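Local coordinates for protein TatD-related deoxyribonuclease (Thermotoga maritima, PDB 1J6O) that probably acts as a metal-dependent DNA nuclease of the TatD family, built on a TIM-barrel fold, that hydrolyses phosphodiester bonds, at residues H88-A93 / I126-K131; K97-G102 / R261-V266. One frame throughout, in Å; residues are numbered along the deposited sequence.

Interaction 1 of 2, residues H88-A93 / I126-K131; sequences HLEKFA and IELAGK
Helices 85-92 and 115-132 pack side by side where L89 and E90 of the first meet L128 and K131 of the second. The short segments run in broadly the same direction, with axes 11.1 Å apart and crossing at -35°, and side chains do the bridging. L128 supplies the apolar part with two branches: CD2 lies 3.8 Å from CB of L89, while CD1 lies 4.0 Å from CB of E90. Its CG stands anti to the backbone N (chi1 174°), which carries this fork across to the other helix. The pair illustrates how a TIM barrel is sheathed: each of these helices follows a strand, and strand 98-107 comes between them in the chain. Away from the buried leucines, the salt bridge closes the more exposed margin. The extended chains of E90 and K131 cross at about a right angle, and K131 NZ donates to the syn lone pair of E90 OE2, 2.6 Å away. NZ consequently also lies 3.1 Å from E90 OE1, close to both carboxylate oxygens. With an alanine here in place of E90, the K131 ammonium would probably lose this carboxylate mate and its long chain be set free to turn.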
ATOM      1  N   HIS A  88      17.213   0.651  12.684  1.00 13.78           N
ATOM      2  CA  HIS A  88      16.022   0.760  13.493  1.00 15.43           C
ATOM      3  C   HIS A  88      14.831   0.057  12.804  1.00 13.82           C
ATOM      4  O   HIS A  88      14.027  -0.588  13.473  1.00 13.16           O
ATOM      5  CB  HIS A  88      15.715   2.224  13.737  1.00 17.77           C
ATOM      6  CG  HIS A  88      14.891   2.462  14.960  1.00 23.96           C
ATOM      7  ND1 HIS A  88      15.098   3.537  15.798  1.00 27.22           N
ATOM      8  CD2 HIS A  88      13.829   1.788  15.466  1.00 25.99           C
ATOM      9  CE1 HIS A  88      14.195   3.518  16.765  1.00 26.54           C
ATOM     10  NE2 HIS A  88      13.414   2.467  16.587  1.00 26.24           N
ATOM     11  N   LEU A  89      14.714   0.180  11.479  1.00 13.55           N
ATOM     12  CA  LEU A  89      13.607  -0.466  10.761  1.00 11.62           C
ATOM     13  C   LEU A  89      13.848  -1.976  10.801  1.00 12.05           C
ATOM     14  O   LEU A  89      12.915  -2.773  10.970  1.00 11.13           O
ATOM     15  CB  LEU A  89      13.525   0.016   9.296  1.00  9.49           C
ATOM     16  CG  LEU A  89      13.076   1.455   9.049  1.00  7.14           C
ATOM     17  CD1 LEU A  89      13.186   1.809   7.556  1.00  7.75           C
ATOM     18  CD2 LEU A  89      11.633   1.612   9.564  1.00  8.21           C
ATOM     19  N   GLU A  90      15.114  -2.371  10.669  1.00 12.51           N
ATOM     20  CA  GLU A  90      15.460  -3.782  10.695  1.00 13.51           C
ATOM     21  C   GLU A  90      15.084  -4.385  12.051  1.00 13.88           C
ATOM     22  O   GLU A  90      14.635  -5.540  12.112  1.00 14.85           O
ATOM     23  CB  GLU A  90      16.952  -3.963  10.418  1.00 15.66           C
ATOM     24  CG  GLU A  90      17.427  -5.401  10.463  1.00 19.97           C
ATOM     25  CD  GLU A  90      18.754  -5.545   9.773  1.00 24.60           C
ATOM     26  OE1 GLU A  90      19.568  -4.594   9.875  1.00 28.73           O
ATOM     27  OE2 GLU A  90      18.983  -6.587   9.133  1.00 27.55           O
ATOM     28  N   LYS A  91      15.240  -3.609  13.128  1.00 13.83           N
ATOM     29  CA  LYS A  91      14.902  -4.081  14.471  1.00 14.93           C
ATOM     30  C   LYS A  91      13.375  -4.285  14.573  1.00 16.83           C
ATOM     31  O   LYS A  91      12.895  -5.223  15.214  1.00 16.69           O
ATOM     32  CB  LYS A  91      15.320  -3.064  15.529  1.00 18.34           C
ATOM     33  CG  LYS A  91      14.804  -3.427  16.936  1.00 24.12           C
ATOM     34  CD  LYS A  91      15.082  -2.366  17.988  1.00 28.88           C
ATOM     35  CE  LYS A  91      14.469  -2.762  19.349  1.00 31.56           C
ATOM     36  NZ  LYS A  91      14.770  -1.778  20.454  1.00 33.44           N
ATOM     37  N   PHE A  92      12.616  -3.393  13.955  1.00 14.85           N
ATOM     38  CA  PHE A  92      11.166  -3.514  13.997  1.00 14.68           C
ATOM     39  C   PHE A  92      10.766  -4.788  13.265  1.00 15.60           C
ATOM     40  O   PHE A  92       9.916  -5.566  13.730  1.00 15.07           O
ATOM     41  CB  PHE A  92      10.474  -2.355  13.247  1.00 12.95           C
ATOM     42  CG  PHE A  92      10.502  -1.019  13.949  1.00 13.99           C
ATOM     43  CD1 PHE A  92      10.618  -0.924  15.329  1.00 14.56           C
ATOM     44  CD2 PHE A  92      10.341   0.154  13.206  1.00 12.66           C
ATOM     45  CE1 PHE A  92      10.573   0.340  15.971  1.00 14.79           C
ATOM     46  CE2 PHE A  92      10.292   1.404  13.829  1.00 14.48           C
ATOM     47  CZ  PHE A  92      10.409   1.494  15.227  1.00 15.99           C
ATOM     48  N   ALA A  93      11.378  -4.979  12.105  1.00 15.21           N
ATOM     49  CA  ALA A  93      11.094  -6.126  11.273  1.00 17.16           C
ATOM     50  C   ALA A  93      11.384  -7.470  11.906  1.00 18.56           C
ATOM     51  O   ALA A  93      11.064  -8.501  11.326  1.00 18.63           O
ATOM     52  CB  ALA A  93      11.806  -5.980   9.912  1.00 15.90           C
ATOM     53  N   ILE A 126      14.959  -0.075  -0.135  1.00  7.09           N
ATOM     54  CA  ILE A 126      14.823  -1.121  -1.133  1.00  8.56           C
ATOM     55  C   ILE A 126      15.897  -2.151  -0.763  1.00 10.24           C
ATOM     56  O   ILE A 126      15.650  -3.366  -0.789  1.00  9.20           O
ATOM     57  CB  ILE A 126      15.126  -0.566  -2.542  1.00  9.68           C
ATOM     58  CG1 ILE A 126      13.971   0.319  -2.997  1.00  5.90           C
ATOM     59  CG2 ILE A 126      15.409  -1.707  -3.513  1.00 10.08           C
ATOM     60  CD1 ILE A 126      14.293   1.069  -4.300  1.00  9.39           C
ATOM     61  N   GLU A 127      17.105  -1.677  -0.431  1.00  9.23           N
ATOM     62  CA  GLU A 127      18.186  -2.604  -0.065  1.00 11.51           C
ATOM     63  C   GLU A 127      17.843  -3.398   1.189  1.00 12.05           C
ATOM     64  O   GLU A 127      18.166  -4.602   1.288  1.00 12.65           O
ATOM     65  CB  GLU A 127      19.517  -1.856   0.108  1.00 14.19           C
ATOM     66  CG  GLU A 127      19.912  -1.215  -1.197  1.00 17.88           C
ATOM     67  CD  GLU A 127      21.242  -0.473  -1.156  1.00 21.44           C
ATOM     68  OE1 GLU A 127      21.470   0.333  -0.230  1.00 25.15           O
ATOM     69  OE2 GLU A 127      22.029  -0.674  -2.085  1.00 21.22           O
ATOM     70  N   LEU A 128      17.187  -2.751   2.150  1.00  9.36           N
ATOM     71  CA  LEU A 128      16.820  -3.467   3.361  1.00 10.00           C
ATOM     72  C   LEU A 128      15.768  -4.545   3.040  1.00 10.81           C
ATOM     73  O   LEU A 128      15.836  -5.669   3.548  1.00 11.02           O
ATOM     74  CB  LEU A 128      16.250  -2.510   4.408  1.00  9.47           C
ATOM     75  CG  LEU A 128      15.697  -3.198   5.657  1.00 10.88           C
ATOM     76  CD1 LEU A 128      16.805  -3.907   6.435  1.00 10.95           C
ATOM     77  CD2 LEU A 128      15.032  -2.165   6.537  1.00  9.03           C
ATOM     78  N   ALA A 129      14.787  -4.201   2.211  1.00  9.99           N
ATOM     79  CA  ALA A 129      13.749  -5.171   1.852  1.00 10.93           C
ATOM     80  C   ALA A 129      14.390  -6.389   1.148  1.00 11.56           C
ATOM     81  O   ALA A 129      13.985  -7.547   1.371  1.00 12.34           O
ATOM     82  CB  ALA A 129      12.702  -4.513   0.952  1.00 11.37           C
ATOM     83  N   GLY A 130      15.384  -6.130   0.296  1.00 11.60           N
ATOM     84  CA  GLY A 130      16.049  -7.221  -0.403  1.00 12.13           C
ATOM     85  C   GLY A 130      16.727  -8.127   0.620  1.00 14.27           C
ATOM     86  O   GLY A 130      16.621  -9.369   0.575  1.00 13.37           O
ATOM     87  N   LYS A 131      17.419  -7.509   1.570  1.00 14.18           N
ATOM     88  CA  LYS A 131      18.107  -8.257   2.600  1.00 15.16           C
ATOM     89  C   LYS A 131      17.170  -9.140   3.444  1.00 15.44           C
ATOM     90  O   LYS A 131      17.457 -10.314   3.720  1.00 14.92           O
ATOM     91  CB  LYS A 131      18.842  -7.269   3.508  1.00 17.61           C
ATOM     92  CG  LYS A 131      19.521  -7.905   4.716  1.00 20.35           C
ATOM     93  CD  LYS A 131      20.227  -6.834   5.549  1.00 23.80           C
ATOM     94  CE  LYS A 131      20.742  -7.367   6.879  1.00 26.80           C
ATOM     95  NZ  LYS A 131      21.174  -6.248   7.782  1.00 27.21           N
TER

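Interaction 2 of 2, residues K97-G102 / R261-V266; sequences KVVAIG and RIFLEV
V99 and A100, at the start of strand 98-107, meet F263 where the last turn of helix 248-264 reaches the TIM barrel at the end where its strands begin. Apolar side-chain packing comes first. A100 CB approaches the F263 ring at its edge, close to the ring plane, 3.9 Å from CE1, while V99 CG2 lies obliquely to the ring, 4.0 Å from CD1. With CG anti to its carbonyl carbon (chi1 -60°), F263 turns its ring to the strand, crossing the V99 side chain at about a right angle. A 4.4 Å approach between V99 CG1 and L264 CD2 adds a looser touch beyond the ring. I262 CG2 sits over the centre of one ring face. The non-extended backbone at V99 (psi 4°) is consistent with CB of both V99 and A100 pointing toward the helix. The F263 side chain comes to about 7 Å from that of H17, a predicted metal ligand, without touching it. The second kind is van der Waals packing on backbone, without hydrogen bonding: F263 O lies 3.5 Å from V99 CB. Buried alongside is the carbonyl of V99, which finds no hydrogen-bonding partner and whose O lies 4.1 Å from F263 CD1.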
ATOM      1  N   LYS A  97       4.859  -9.632  12.924  1.00 12.51           N
ATOM      2  CA  LYS A  97       3.729  -8.859  12.416  1.00 11.51           C
ATOM      3  C   LYS A  97       4.149  -7.956  11.249  1.00 11.33           C
ATOM      4  O   LYS A  97       3.288  -7.468  10.509  1.00  7.80           O
ATOM      5  CB  LYS A  97       3.141  -8.010  13.544  1.00 13.21           C
ATOM      6  CG  LYS A  97       2.193  -8.758  14.452  1.00 16.72           C
ATOM      7  CD  LYS A  97       0.892  -9.012  13.712  1.00 17.48           C
ATOM      8  CE  LYS A  97      -0.224  -9.357  14.689  1.00 18.92           C
ATOM      9  NZ  LYS A  97      -1.535  -9.177  14.050  1.00 13.15           N
ATOM     10  N   VAL A  98       5.458  -7.719  11.102  1.00  8.21           N
ATOM     11  CA  VAL A  98       5.962  -6.865  10.004  1.00  8.63           C
ATOM     12  C   VAL A  98       6.062  -7.716   8.736  1.00  8.85           C
ATOM     13  O   VAL A  98       6.849  -8.687   8.663  1.00  9.41           O
ATOM     14  CB  VAL A  98       7.313  -6.249  10.353  1.00  9.28           C
ATOM     15  CG1 VAL A  98       7.871  -5.493   9.141  1.00  9.82           C
ATOM     16  CG2 VAL A  98       7.136  -5.275  11.516  1.00 10.14           C
ATOM     17  N   VAL A  99       5.282  -7.335   7.726  1.00  7.25           N
ATOM     18  CA  VAL A  99       5.254  -8.078   6.473  1.00  6.49           C
ATOM     19  C   VAL A  99       5.752  -7.320   5.258  1.00  6.82           C
ATOM     20  O   VAL A  99       5.724  -7.830   4.138  1.00  8.00           O
ATOM     21  CB  VAL A  99       3.792  -8.534   6.183  1.00  6.75           C
ATOM     22  CG1 VAL A  99       3.276  -9.428   7.323  1.00  7.36           C
ATOM     23  CG2 VAL A  99       2.871  -7.301   6.104  1.00  8.11           C
ATOM     24  N   ALA A 100       6.231  -6.101   5.468  1.00  6.67           N
ATOM     25  CA  ALA A 100       6.699  -5.337   4.340  1.00  6.69           C
ATOM     26  C   ALA A 100       7.487  -4.143   4.829  1.00  6.72           C
ATOM     27  O   ALA A 100       7.477  -3.842   6.016  1.00  6.95           O
ATOM     28  CB  ALA A 100       5.483  -4.829   3.517  1.00  6.84           C
ATOM     29  N   ILE A 101       8.192  -3.521   3.894  1.00  6.53           N
ATOM     30  CA  ILE A 101       9.000  -2.338   4.148  1.00  7.15           C
ATOM     31  C   ILE A 101       8.330  -1.248   3.315  1.00  7.45           C
ATOM     32  O   ILE A 101       8.131  -1.404   2.095  1.00  8.07           O
ATOM     33  CB  ILE A 101      10.492  -2.484   3.673  1.00  8.19           C
ATOM     34  CG1 ILE A 101      11.239  -3.500   4.538  1.00  9.33           C
ATOM     35  CG2 ILE A 101      11.214  -1.104   3.806  1.00  8.57           C
ATOM     36  CD1 ILE A 101      11.336  -3.131   6.011  1.00 11.30           C
ATOM     37  N   GLY A 102       7.964  -0.156   3.991  1.00  6.18           N
ATOM     38  CA  GLY A 102       7.312   0.982   3.359  1.00  6.95           C
ATOM     39  C   GLY A 102       6.430   1.610   4.437  1.00  7.42           C
ATOM     40  O   GLY A 102       6.227   1.001   5.487  1.00  7.68           O
ATOM     41  N   ARG A 261      -0.875 -13.684  -1.116  1.00  9.44           N
ATOM     42  CA  ARG A 261       0.384 -14.167  -1.642  1.00 12.02           C
ATOM     43  C   ARG A 261       1.548 -13.226  -1.383  1.00 13.14           C
ATOM     44  O   ARG A 261       2.628 -13.643  -0.975  1.00 12.50           O
ATOM     45  CB  ARG A 261       0.251 -14.418  -3.142  1.00 12.36           C
ATOM     46  CG  ARG A 261       1.484 -15.018  -3.780  1.00 18.30           C
ATOM     47  CD  ARG A 261       1.350 -15.097  -5.302  1.00 20.19           C
ATOM     48  NE  ARG A 261       1.383 -13.778  -5.923  1.00 24.50           N
ATOM     49  CZ  ARG A 261       0.348 -13.213  -6.532  1.00 25.81           C
ATOM     50  NH1 ARG A 261      -0.821 -13.855  -6.606  1.00 24.30           N
ATOM     51  NH2 ARG A 261       0.478 -12.004  -7.067  1.00 25.32           N
ATOM     52  N   ILE A 262       1.319 -11.943  -1.602  1.00  9.68           N
ATOM     53  CA  ILE A 262       2.379 -10.958  -1.398  1.00 11.19           C
ATOM     54  C   ILE A 262       2.818 -10.732   0.035  1.00  9.03           C
ATOM     55  O   ILE A 262       4.002 -10.788   0.362  1.00  9.95           O
ATOM     56  CB  ILE A 262       1.947  -9.582  -1.988  1.00 11.08           C
ATOM     57  CG1 ILE A 262       1.903  -9.675  -3.521  1.00 10.72           C
ATOM     58  CG2 ILE A 262       2.942  -8.488  -1.609  1.00 12.44           C
ATOM     59  CD1 ILE A 262       1.320  -8.445  -4.197  1.00 14.56           C
ATOM     60  N   PHE A 263       1.846 -10.502   0.892  1.00  7.23           N
ATOM     61  CA  PHE A 263       2.120 -10.230   2.284  1.00  7.86           C
ATOM     62  C   PHE A 263       2.135 -11.348   3.296  1.00 10.71           C
ATOM     63  O   PHE A 263       2.914 -11.295   4.258  1.00  7.75           O
ATOM     64  CB  PHE A 263       1.112  -9.163   2.738  1.00  9.24           C
ATOM     65  CG  PHE A 263       1.213  -7.876   1.963  1.00  7.14           C
ATOM     66  CD1 PHE A 263       2.269  -7.013   2.181  1.00  6.69           C
ATOM     67  CD2 PHE A 263       0.244  -7.540   1.025  1.00  8.76           C
ATOM     68  CE1 PHE A 263       2.359  -5.816   1.482  1.00  7.88           C
ATOM     69  CE2 PHE A 263       0.312  -6.339   0.307  1.00  7.98           C
ATOM     70  CZ  PHE A 263       1.373  -5.473   0.536  1.00  9.09           C
ATOM     71  N   LEU A 264       1.310 -12.367   3.088  1.00 11.31           N
ATOM     72  CA  LEU A 264       1.284 -13.439   4.076  1.00 13.64           C
ATOM     73  C   LEU A 264       2.029 -14.721   3.846  1.00 15.15           C
ATOM     74  O   LEU A 264       2.229 -15.476   4.791  1.00 16.53           O
ATOM     75  CB  LEU A 264      -0.165 -13.765   4.417  1.00 13.80           C
ATOM     76  CG  LEU A 264      -0.933 -12.538   4.913  1.00 13.25           C
ATOM     77  CD1 LEU A 264      -2.348 -12.929   5.322  1.00 13.42           C
ATOM     78  CD2 LEU A 264      -0.169 -11.869   6.071  1.00 13.91           C
ATOM     79  N   GLU A 265       2.430 -14.990   2.620  1.00 16.97           N
ATOM     80  CA  GLU A 265       3.147 -16.229   2.375  1.00 20.51           C
ATOM     81  C   GLU A 265       4.487 -16.204   3.086  1.00 22.50           C
ATOM     82  O   GLU A 265       5.190 -15.187   3.087  1.00 20.90           O
ATOM     83  CB  GLU A 265       3.324 -16.447   0.874  1.00 21.67           C
ATOM     84  CG  GLU A 265       3.188 -17.914   0.465  1.00 24.34           C
ATOM     85  CD  GLU A 265       2.847 -18.090  -1.001  1.00 24.31           C
ATOM     86  OE1 GLU A 265       3.768 -18.041  -1.855  1.00 25.82           O
ATOM     87  OE2 GLU A 265       1.650 -18.274  -1.302  1.00 23.15           O
ATOM     88  N   VAL A 266       4.831 -17.320   3.722  1.00 23.68           N
ATOM     89  CA  VAL A 266       6.091 -17.403   4.434  1.00 25.20           C
ATOM     90  C   VAL A 266       7.222 -17.252   3.405  1.00 28.17           C
ATOM     91  O   VAL A 266       7.256 -17.965   2.402  1.00 28.51           O
ATOM     92  CB  VAL A 266       6.226 -18.760   5.179  1.00 24.28           C
ATOM     93  CG1 VAL A 266       7.548 -18.811   5.928  1.00 23.75           C
ATOM     94  CG2 VAL A 266       5.082 -18.938   6.144  1.00 23.43           C
TER

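The two interactions, with centres about 12 Å apart, show the layering of a TIM barrel around a single strand. Along the chain their segments alternate: 88-93, 97-102, 126-131, then 261-266 far later. Interaction 1 joins two helices of the outer layer, and interaction 2 brings the C-terminal helix against strand 98-107 at the barrel end where the strands start. That strand serves both: V98 packs against F92 and A93, I101 against helix 115-132, and V99 and A100 face F263. The contacts touch directly, with I101 CD1 3.9 Å from L128 CD2. Further along, the same strand carries E103, a predicted metal ligand, so both contacts bear on the strand leading to the putative metal site.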